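Local atomic coordinates of cellulase (Xanthomonas axonopodis pv. citri, PDB entry 4W7W), a protein that probably hydrolyses beta-1,4-glucosidic bonds in cellulose and cello-oligosaccharides as a family 5 glycoside hydrolase built on an (alpha/beta)8 barrel. Residues G26-G31 with L264-T269; R67-W72 with T297-G302. All coordinates share one frame; numbering follows the deposited sequence.

Interaction 1: residues G26-G31 with L264-T269; sequences GVNLSG and LGEFAT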
ATOM      1  N   GLY A  26      -8.691   3.948   5.499  1.00  5.97           N
ATOM      2  CA  GLY A  26      -7.848   3.807   6.657  1.00  6.24           C
ATOM      3  C   GLY A  26      -6.477   4.390   6.518  1.00  5.26           C
ATOM      4  O   GLY A  26      -6.258   5.401   5.834  1.00  5.38           O
ATOM      5  N   VAL A  27      -5.546   3.762   7.225  1.00  5.42           N
ATOM      6  CA  VAL A  27      -4.196   4.275   7.361  1.00  5.22           C
ATOM      7  C   VAL A  27      -3.164   3.171   7.248  1.00  4.94           C
ATOM      8  O   VAL A  27      -3.444   2.002   7.503  1.00  5.44           O
ATOM      9  CB  VAL A  27      -3.992   5.030   8.706  1.00  5.96           C
ATOM     10  CG1 VAL A  27      -4.936   6.205   8.864  1.00  7.20           C
ATOM     11  CG2 VAL A  27      -4.096   4.104   9.898  1.00  6.27           C
ATOM     12  N   ASN A  28      -1.957   3.589   6.882  1.00  5.15           N
ATOM     13  CA  ASN A  28      -0.758   2.770   7.026  1.00  5.11           C
ATOM     14  C   ASN A  28      -0.289   2.829   8.475  1.00  5.29           C
ATOM     15  O   ASN A  28      -0.136   3.927   9.032  1.00  6.27           O
ATOM     16  CB  ASN A  28       0.372   3.302   6.145  1.00  5.22           C
ATOM     17  CG  ASN A  28       0.198   2.955   4.698  1.00  5.13           C
ATOM     18  OD1 ASN A  28       0.751   1.957   4.242  1.00  5.63           O
ATOM     19  ND2 ASN A  28      -0.558   3.767   3.946  1.00  5.27           N
ATOM     20  N   LEU A  29      -0.046   1.675   9.098  1.00  5.02           N
ATOM     21  CA  LEU A  29       0.624   1.615  10.394  1.00  5.39           C
ATOM     22  C   LEU A  29       2.053   1.218  10.105  1.00  5.05           C
ATOM     23  O   LEU A  29       2.362   0.057   9.910  1.00  5.80           O
ATOM     24  CB  LEU A  29      -0.048   0.656  11.367  1.00  5.74           C
ATOM     25  CG  LEU A  29      -1.444   1.079  11.819  1.00  6.51           C
ATOM     26  CD1 LEU A  29      -2.062   0.077  12.792  1.00  6.72           C
ATOM     27  CD2 LEU A  29      -1.444   2.457  12.455  1.00  7.86           C
ATOM     28  N   SER A  30       2.893   2.244  10.004  1.00  5.76           N
ATOM     29  CA  SER A  30       4.303   2.127   9.636  0.60  5.91           C
ATOM     30  C   SER A  30       5.177   1.820  10.845  1.00  5.78           C
ATOM     31  O   SER A  30       4.913   2.313  11.948  1.00  6.83           O
ATOM     32  CB  SER A  30       4.742   3.441   8.970  0.60  5.97           C
ATOM     33  OG  SER A  30       6.141   3.520   8.769  0.60  6.00           O
ATOM     34  N   GLY A  31       6.218   1.021  10.619  1.00  6.10           N
ATOM     35  CA  GLY A  31       7.188   0.723  11.656  1.00  6.80           C
ATOM     36  C   GLY A  31       7.905  -0.581  11.455  1.00  6.62           C
ATOM     37  O   GLY A  31       9.031  -0.732  11.896  1.00  7.01           O
ATOM     38  N   LEU A 264      -5.942   3.561  -3.462  1.00  4.88           N
ATOM     39  CA  LEU A 264      -4.902   4.556  -3.244  1.00  4.86           C
ATOM     40  C   LEU A 264      -4.117   4.124  -2.018  1.00  4.75           C
ATOM     41  O   LEU A 264      -4.466   4.448  -0.882  1.00  5.50           O
ATOM     42  CB  LEU A 264      -5.497   5.955  -3.108  1.00  5.54           C
ATOM     43  CG  LEU A 264      -4.504   7.099  -3.310  1.00  6.46           C
ATOM     44  CD1 LEU A 264      -3.910   7.155  -4.714  1.00  7.50           C
ATOM     45  CD2 LEU A 264      -5.176   8.431  -2.980  1.00  7.16           C
ATOM     46  N   GLY A 265      -3.063   3.345  -2.253  1.00  4.61           N
ATOM     47  CA  GLY A 265      -2.355   2.692  -1.141  1.00  4.95           C
ATOM     48  C   GLY A 265      -1.534   3.616  -0.266  1.00  4.73           C
ATOM     49  O   GLY A 265      -1.275   3.306   0.903  1.00  5.12           O
ATOM     50  N   GLU A 266      -1.107   4.749  -0.844  1.00  4.99           N
ATOM     51  CA  GLU A 266      -0.477   5.811  -0.087  1.00  5.24           C
ATOM     52  C   GLU A 266      -0.853   7.139  -0.704  1.00  4.94           C
ATOM     53  O   GLU A 266      -0.888   7.288  -1.928  1.00  5.73           O
ATOM     54  CB  GLU A 266       1.050   5.754  -0.094  1.00  5.59           C
ATOM     55  CG  GLU A 266       1.638   4.523   0.540  1.00  5.85           C
ATOM     56  CD  GLU A 266       3.152   4.551   0.610  1.00  6.28           C
ATOM     57  OE1 GLU A 266       3.777   5.636   0.417  1.00  8.10           O
ATOM     58  OE2 GLU A 266       3.722   3.464   0.855  1.00  6.53           O
ATOM     59  N   PHE A 267      -1.051   8.118   0.164  1.00  5.31           N
ATOM     60  CA  PHE A 267      -1.208   9.523  -0.192  1.00  5.49           C
ATOM     61  C   PHE A 267      -1.049  10.263   1.121  1.00  5.82           C
ATOM     62  O   PHE A 267      -1.220   9.692   2.189  1.00  6.27           O
ATOM     63  CB  PHE A 267      -2.565   9.839  -0.853  1.00  6.02           C
ATOM     64  CG  PHE A 267      -3.778   9.722   0.070  1.00  5.93           C
ATOM     65  CD1 PHE A 267      -4.163   8.504   0.604  1.00  6.06           C
ATOM     66  CD2 PHE A 267      -4.529  10.834   0.382  1.00  6.74           C
ATOM     67  CE1 PHE A 267      -5.273   8.405   1.425  1.00  6.99           C
ATOM     68  CE2 PHE A 267      -5.641  10.739   1.183  1.00  8.05           C
ATOM     69  CZ  PHE A 267      -6.020   9.527   1.715  1.00  6.91           C
ATOM     70  N   ALA A 268      -0.721  11.544   1.039  1.00  6.32           N
ATOM     71  CA  ALA A 268      -0.573  12.380   2.223  1.00  6.39           C
ATOM     72  C   ALA A 268      -0.572  13.817   1.793  1.00  6.72           C
ATOM     73  O   ALA A 268      -0.208  14.143   0.655  1.00  7.73           O
ATOM     74  CB  ALA A 268       0.723  12.088   2.955  1.00  7.38           C
ATOM     75  N   THR A 269      -0.932  14.672   2.739  1.00  6.82           N
ATOM     76  CA  THR A 269      -0.890  16.125   2.617  1.00  7.18           C
ATOM     77  C   THR A 269      -0.428  16.682   3.951  1.00  7.77           C
ATOM     78  O   THR A 269      -0.690  16.091   5.002  1.00  8.52           O
ATOM     79  CB  THR A 269      -2.276  16.681   2.230  1.00  7.93           C
ATOM     80  OG1 THR A 269      -3.264  16.245   3.166  1.00  8.16           O
ATOM     81  CG2 THR A 269      -2.682  16.230   0.845  1.00  8.63           C
TER
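Asn28 of strand 24-29 reaches Gly265 and Glu266 of segment 264-269. Its CB points toward that segment, and chi1 of -77° sets CG anti to the carbonyl carbon, which sends the amide inward. CG itself stays 4.1 Å from Gly265 O. At the tip, ND2 gives a hydrogen bond to the backbone, with Asn28 ND2 to Gly265 O at 3.2 Å. The N-H line is nearly straight at 171°; the oxygen lies almost in the amide plane, and the donor lies in the carbonyl plane. ND2 also packs on the aliphatic part of Glu266, Asn28 ND2 to Glu266 CG being 4.1 Å, with the two side chains crossing at about a right angle. The other amide atom, OD1, accepts a hydrogen bond from Arg67 NH1, and ND2 has a further acceptor in Trp298 O. Beyond CG, Glu266 runs extended to a carboxylate that shares a hydrogen bond with Tyr226 OH and a salt bridge with Arg67, close to bound glucose. With both ends of the buried amide engaged, its flip state is fixed: nitrogen toward Gly265, oxygen toward the arginine.

Interaction 2: residues R67-W72 with T297-G302; sequences RLPFLW and TWWAAG. With BGC (beta-D-glucopyranose), chain B.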
ATOM      1  N   ARG A  67      -3.216  -0.672   6.365  1.00  4.88           N
ATOM      2  CA  ARG A  67      -2.118  -1.164   5.532  1.00  4.62           C
ATOM      3  C   ARG A  67      -0.899  -1.354   6.430  1.00  4.77           C
ATOM      4  O   ARG A  67      -0.545  -0.443   7.181  1.00  5.08           O
ATOM      5  CB  ARG A  67      -1.844  -0.208   4.362  1.00  4.70           C
ATOM      6  CG  ARG A  67      -0.750  -0.683   3.410  1.00  4.72           C
ATOM      7  CD  ARG A  67      -0.790   0.111   2.125  1.00  4.95           C
ATOM      8  NE  ARG A  67       0.197  -0.254   1.118  1.00  5.10           N
ATOM      9  CZ  ARG A  67       1.335   0.389   0.879  1.00  4.81           C
ATOM     10  NH1 ARG A  67       1.776   1.355   1.668  1.00  5.16           N
ATOM     11  NH2 ARG A  67       2.037   0.071  -0.189  1.00  5.24           N
ATOM     12  N   LEU A  68      -0.315  -2.545   6.368  1.00  4.67           N
ATOM     13  CA  LEU A  68       0.763  -2.958   7.248  1.00  4.91           C
ATOM     14  C   LEU A  68       2.027  -3.250   6.443  1.00  4.85           C
ATOM     15  O   LEU A  68       2.205  -4.351   5.918  1.00  4.94           O
ATOM     16  CB  LEU A  68       0.355  -4.198   8.028  1.00  5.17           C
ATOM     17  CG  LEU A  68       1.362  -4.672   9.065  1.00  6.05           C
ATOM     18  CD1 LEU A  68       1.385  -3.724  10.258  1.00  7.13           C
ATOM     19  CD2 LEU A  68       1.060  -6.092   9.512  1.00  7.68           C
ATOM     20  N   PRO A  69       2.911  -2.251   6.332  1.00  4.80           N
ATOM     21  CA  PRO A  69       4.223  -2.503   5.722  1.00  5.26           C
ATOM     22  C   PRO A  69       5.035  -3.501   6.540  1.00  5.17           C
ATOM     23  O   PRO A  69       5.068  -3.422   7.762  1.00  5.72           O
ATOM     24  CB  PRO A  69       4.898  -1.125   5.795  1.00  5.67           C
ATOM     25  CG  PRO A  69       3.760  -0.147   5.809  1.00  5.57           C
ATOM     26  CD  PRO A  69       2.709  -0.824   6.642  1.00  5.06           C
ATOM     27  N   PHE A  70       5.715  -4.401   5.844  1.00  5.23           N
ATOM     28  CA  PHE A  70       6.727  -5.248   6.459  1.00  5.46           C
ATOM     29  C   PHE A  70       7.722  -5.632   5.371  1.00  5.57           C
ATOM     30  O   PHE A  70       7.480  -5.413   4.179  1.00  5.86           O
ATOM     31  CB  PHE A  70       6.128  -6.487   7.133  1.00  6.10           C
ATOM     32  CG  PHE A  70       5.417  -7.389   6.184  1.00  6.07           C
ATOM     33  CD1 PHE A  70       4.094  -7.165   5.915  1.00  8.41           C
ATOM     34  CD2 PHE A  70       6.062  -8.430   5.546  1.00  6.68           C
ATOM     35  CE1 PHE A  70       3.392  -7.954   5.043  1.00 10.55           C
ATOM     36  CE2 PHE A  70       5.378  -9.224   4.640  1.00  8.39           C
ATOM     37  CZ  PHE A  70       4.038  -8.993   4.400  1.00  9.46           C
ATOM     38  N   LEU A  71       8.878  -6.134   5.790  1.00  5.96           N
ATOM     39  CA  LEU A  71       9.947  -6.424   4.826  1.00  6.36           C
ATOM     40  C   LEU A  71       9.998  -7.867   4.391  1.00  6.02           C
ATOM     41  O   LEU A  71       9.947  -8.815   5.205  1.00  6.24           O
ATOM     42  CB  LEU A  71      11.318  -6.095   5.387  1.00  6.89           C
ATOM     43  CG  LEU A  71      11.534  -4.639   5.781  1.00  7.77           C
ATOM     44  CD1 LEU A  71      12.984  -4.447   6.159  1.00  8.53           C
ATOM     45  CD2 LEU A  71      11.137  -3.700   4.648  1.00  8.67           C
ATOM     46  N   TRP A  72      10.160  -8.040   3.084  1.00  6.03           N
ATOM     47  CA  TRP A  72      10.402  -9.344   2.490  1.00  6.28           C
ATOM     48  C   TRP A  72      11.553 -10.062   3.193  1.00  6.63           C
ATOM     49  O   TRP A  72      11.458 -11.236   3.530  1.00  6.98           O
ATOM     50  CB  TRP A  72      10.678  -9.132   0.996  1.00  6.21           C
ATOM     51  CG  TRP A  72      10.721 -10.355   0.148  1.00  6.22           C
ATOM     52  CD1 TRP A  72      10.630 -11.663   0.537  1.00  6.83           C
ATOM     53  CD2 TRP A  72      10.910 -10.363  -1.265  1.00  6.40           C
ATOM     54  NE1 TRP A  72      10.765 -12.483  -0.557  1.00  7.38           N
ATOM     55  CE2 TRP A  72      10.922 -11.710  -1.677  1.00  7.27           C
ATOM     56  CE3 TRP A  72      11.084  -9.355  -2.220  1.00  6.83           C
ATOM     57  CZ2 TRP A  72      11.109 -12.074  -3.007  1.00  7.58           C
ATOM     58  CZ3 TRP A  72      11.292  -9.714  -3.536  1.00  7.77           C
ATOM     59  CH2 TRP A  72      11.295 -11.064  -3.917  1.00  7.90           C
ATOM     60  N   THR A 297      -5.647   4.292   1.770  1.00  4.85           N
ATOM     61  CA  THR A 297      -4.953   4.269   3.057  1.00  4.96           C
ATOM     62  C   THR A 297      -3.928   5.395   3.088  1.00  5.00           C
ATOM     63  O   THR A 297      -2.996   5.447   2.300  1.00  5.53           O
ATOM     64  CB  THR A 297      -4.282   2.906   3.363  1.00  5.16           C
ATOM     65  OG1 THR A 297      -3.585   2.378   2.224  1.00  5.28           O
ATOM     66  CG2 THR A 297      -5.305   1.875   3.793  1.00  5.70           C
ATOM     67  N   TRP A 298      -4.120   6.292   4.046  1.00  4.94           N
ATOM     68  CA  TRP A 298      -3.249   7.443   4.270  1.00  5.21           C
ATOM     69  C   TRP A 298      -1.860   7.012   4.732  1.00  5.19           C
ATOM     70  O   TRP A 298      -1.725   6.067   5.518  1.00  5.82           O
ATOM     71  CB  TRP A 298      -3.889   8.283   5.365  1.00  5.82           C
ATOM     72  CG  TRP A 298      -3.074   9.418   5.883  1.00  5.81           C
ATOM     73  CD1 TRP A 298      -2.162   9.374   6.891  1.00  6.44           C
ATOM     74  CD2 TRP A 298      -3.099  10.767   5.425  1.00  6.06           C
ATOM     75  NE1 TRP A 298      -1.630  10.617   7.112  1.00  6.44           N
ATOM     76  CE2 TRP A 298      -2.193  11.500   6.224  1.00  6.32           C
ATOM     77  CE3 TRP A 298      -3.824  11.445   4.450  1.00  6.57           C
ATOM     78  CZ2 TRP A 298      -2.016  12.885   6.083  1.00  7.00           C
ATOM     79  CZ3 TRP A 298      -3.637  12.804   4.310  1.00  7.21           C
ATOM     80  CH2 TRP A 298      -2.744  13.505   5.123  1.00  6.95           C
ATOM     81  N   TRP A 299      -0.843   7.729   4.291  1.00  5.28           N
ATOM     82  CA  TRP A 299       0.517   7.561   4.788  1.00  5.78           C
ATOM     83  C   TRP A 299       0.820   8.739   5.716  1.00  5.67           C
ATOM     84  O   TRP A 299       0.926   9.857   5.232  1.00  6.81           O
ATOM     85  CB  TRP A 299       1.538   7.525   3.642  1.00  5.96           C
ATOM     86  CG  TRP A 299       2.904   7.220   4.191  1.00  6.06           C
ATOM     87  CD1 TRP A 299       3.782   8.118   4.730  1.00  7.14           C
ATOM     88  CD2 TRP A 299       3.466   5.934   4.399  1.00  6.11           C
ATOM     89  NE1 TRP A 299       4.879   7.461   5.228  1.00  7.89           N
ATOM     90  CE2 TRP A 299       4.703   6.116   5.048  1.00  6.75           C
ATOM     91  CE3 TRP A 299       3.039   4.641   4.115  1.00  6.15           C
ATOM     92  CZ2 TRP A 299       5.526   5.042   5.397  1.00  7.00           C
ATOM     93  CZ3 TRP A 299       3.841   3.571   4.478  1.00  6.34           C
ATOM     94  CH2 TRP A 299       5.071   3.778   5.100  1.00  6.81           C
ATOM     95  N   ALA A 300       0.979   8.544   7.031  1.00  5.88           N
ATOM     96  CA  ALA A 300       0.945   7.280   7.766  1.00  5.57           C
ATOM     97  C   ALA A 300       0.680   7.566   9.234  1.00  5.78           C
ATOM     98  O   ALA A 300       0.734   8.710   9.696  1.00  6.69           O
ATOM     99  CB  ALA A 300       2.276   6.549   7.639  1.00  5.98           C
ATOM    100  N   ALA A 301       0.449   6.489   9.971  1.00  5.72           N
ATOM    101  CA  ALA A 301       0.501   6.488  11.413  1.00  6.25           C
ATOM    102  C   ALA A 301       1.522   5.456  11.860  1.00  6.38           C
ATOM    103  O   ALA A 301       2.371   5.032  11.066  1.00  6.85           O
ATOM    104  CB  ALA A 301      -0.887   6.280  11.997  1.00  7.56           C
ATOM    105  N   GLY A 302       1.438   5.063  13.117  1.00  7.23           N
ATOM    106  CA  GLY A 302       2.492   4.279  13.748  1.00  7.81           C
ATOM    107  C   GLY A 302       3.225   5.109  14.782  1.00  7.97           C
ATOM    108  O   GLY A 302       3.290   6.332  14.680  1.00  9.26           O
TER
HETATM  109  C2  BGC B   1       9.572   8.440   5.189  1.00 20.53           C
HETATM  110  C3  BGC B   1      10.839   7.858   5.817  1.00 20.35           C
HETATM  111  C4  BGC B   1      10.592   6.510   6.497  1.00 17.87           C
HETATM  112  C5  BGC B   1       9.791   5.595   5.586  1.00 16.00           C
HETATM  113  C6  BGC B   1       9.329   4.344   6.315  1.00 13.53           C
HETATM  114  C1  BGC B   1       8.893   7.407   4.305  1.00 22.06           C
HETATM  115  O1  BGC B   1       7.644   7.896   3.791  1.00 26.46           O
HETATM  116  O2  BGC B   1       9.896   9.603   4.411  1.00 29.01           O
HETATM  117  O3  BGC B   1      11.371   8.809   6.747  1.00 26.24           O
HETATM  118  O4  BGC B   1      11.824   5.841   6.754  1.00 20.32           O
HETATM  119  O5  BGC B   1       8.626   6.266   5.102  1.00 18.63           O
HETATM  120  O6  BGC B   1       8.776   3.475   5.357  1.00 10.89           O
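Trp299 lays the six-membered end of its indole against Pro69, the two side chains meeting at a slant: Pro69 CG lies 3.9 Å from Trp299 CZ3 and only slightly farther from CH2. The same CZ3 sits at the edge of the Arg67 guanidinium, near its plane, with Arg67 NH1 to Trp299 CZ3 at 4.1 Å and the two planes 73° apart, so the indole is not stacked on the charge. With chi1 of -175°, Trp299 CG stands anti to the backbone N, and the ring swings from a CB directed to one side back toward strand 65-70. The methyl of Ala300, which follows a cis peptide bond, lies over one face of the indole near its rim, 3.4 Å above the plane. A tryptophan joined to the next residue by a cis peptide, at the break in the last barrel strand, 293-301, is found here as in other family 5 glycoside hydrolases; it belongs to a glycan pocket that also includes Glu33, His110 and Trp305. Trp299 NE1 is 3.1 Å from BGC O1, and Trp299 CZ2 is 3.3 Å from BGC O5; Glu33 OE2 also hydrogen-bonds this glucose. Deeper in the barrel, the methylenes of Arg67 cross the Thr297 side chain at about a right angle, Arg67 CD lying 3.6 Å from Thr297 OG1. That hydroxyl is turned to a hydrogen bond with Gly265 O. The arginine chain is extended from CG to NE, which lifts the guanidinium up the barrel interior, where NH2 meets Asn153 OD1 and forms a salt bridge with Glu222. Acidic partners on both NH1 and NH2 probably offset its buried positive charge and limit its rotation beside the indole.

Both interactions lie in the closed eight-stranded parallel barrel, their centres 6 Å apart and each about 7 Å from the centre of the chain. Their segments alternate in sequence: 26-31, 67-72, 264-269, 297-302. Strands 24-29 and 65-70 are neighbours, as are 262-268 and 293-301, and the barrel closes where 24-29 meets 293-301. Each contact therefore skips one strand, interaction 1 passing across 293-301 and interaction 2 across 24-29. They touch directly through Asn28 O to Ala301 N at 2.8 Å, a probable hydrogen bond. Together they link the first two and last two strands across the barrel interior near the bound glucose units.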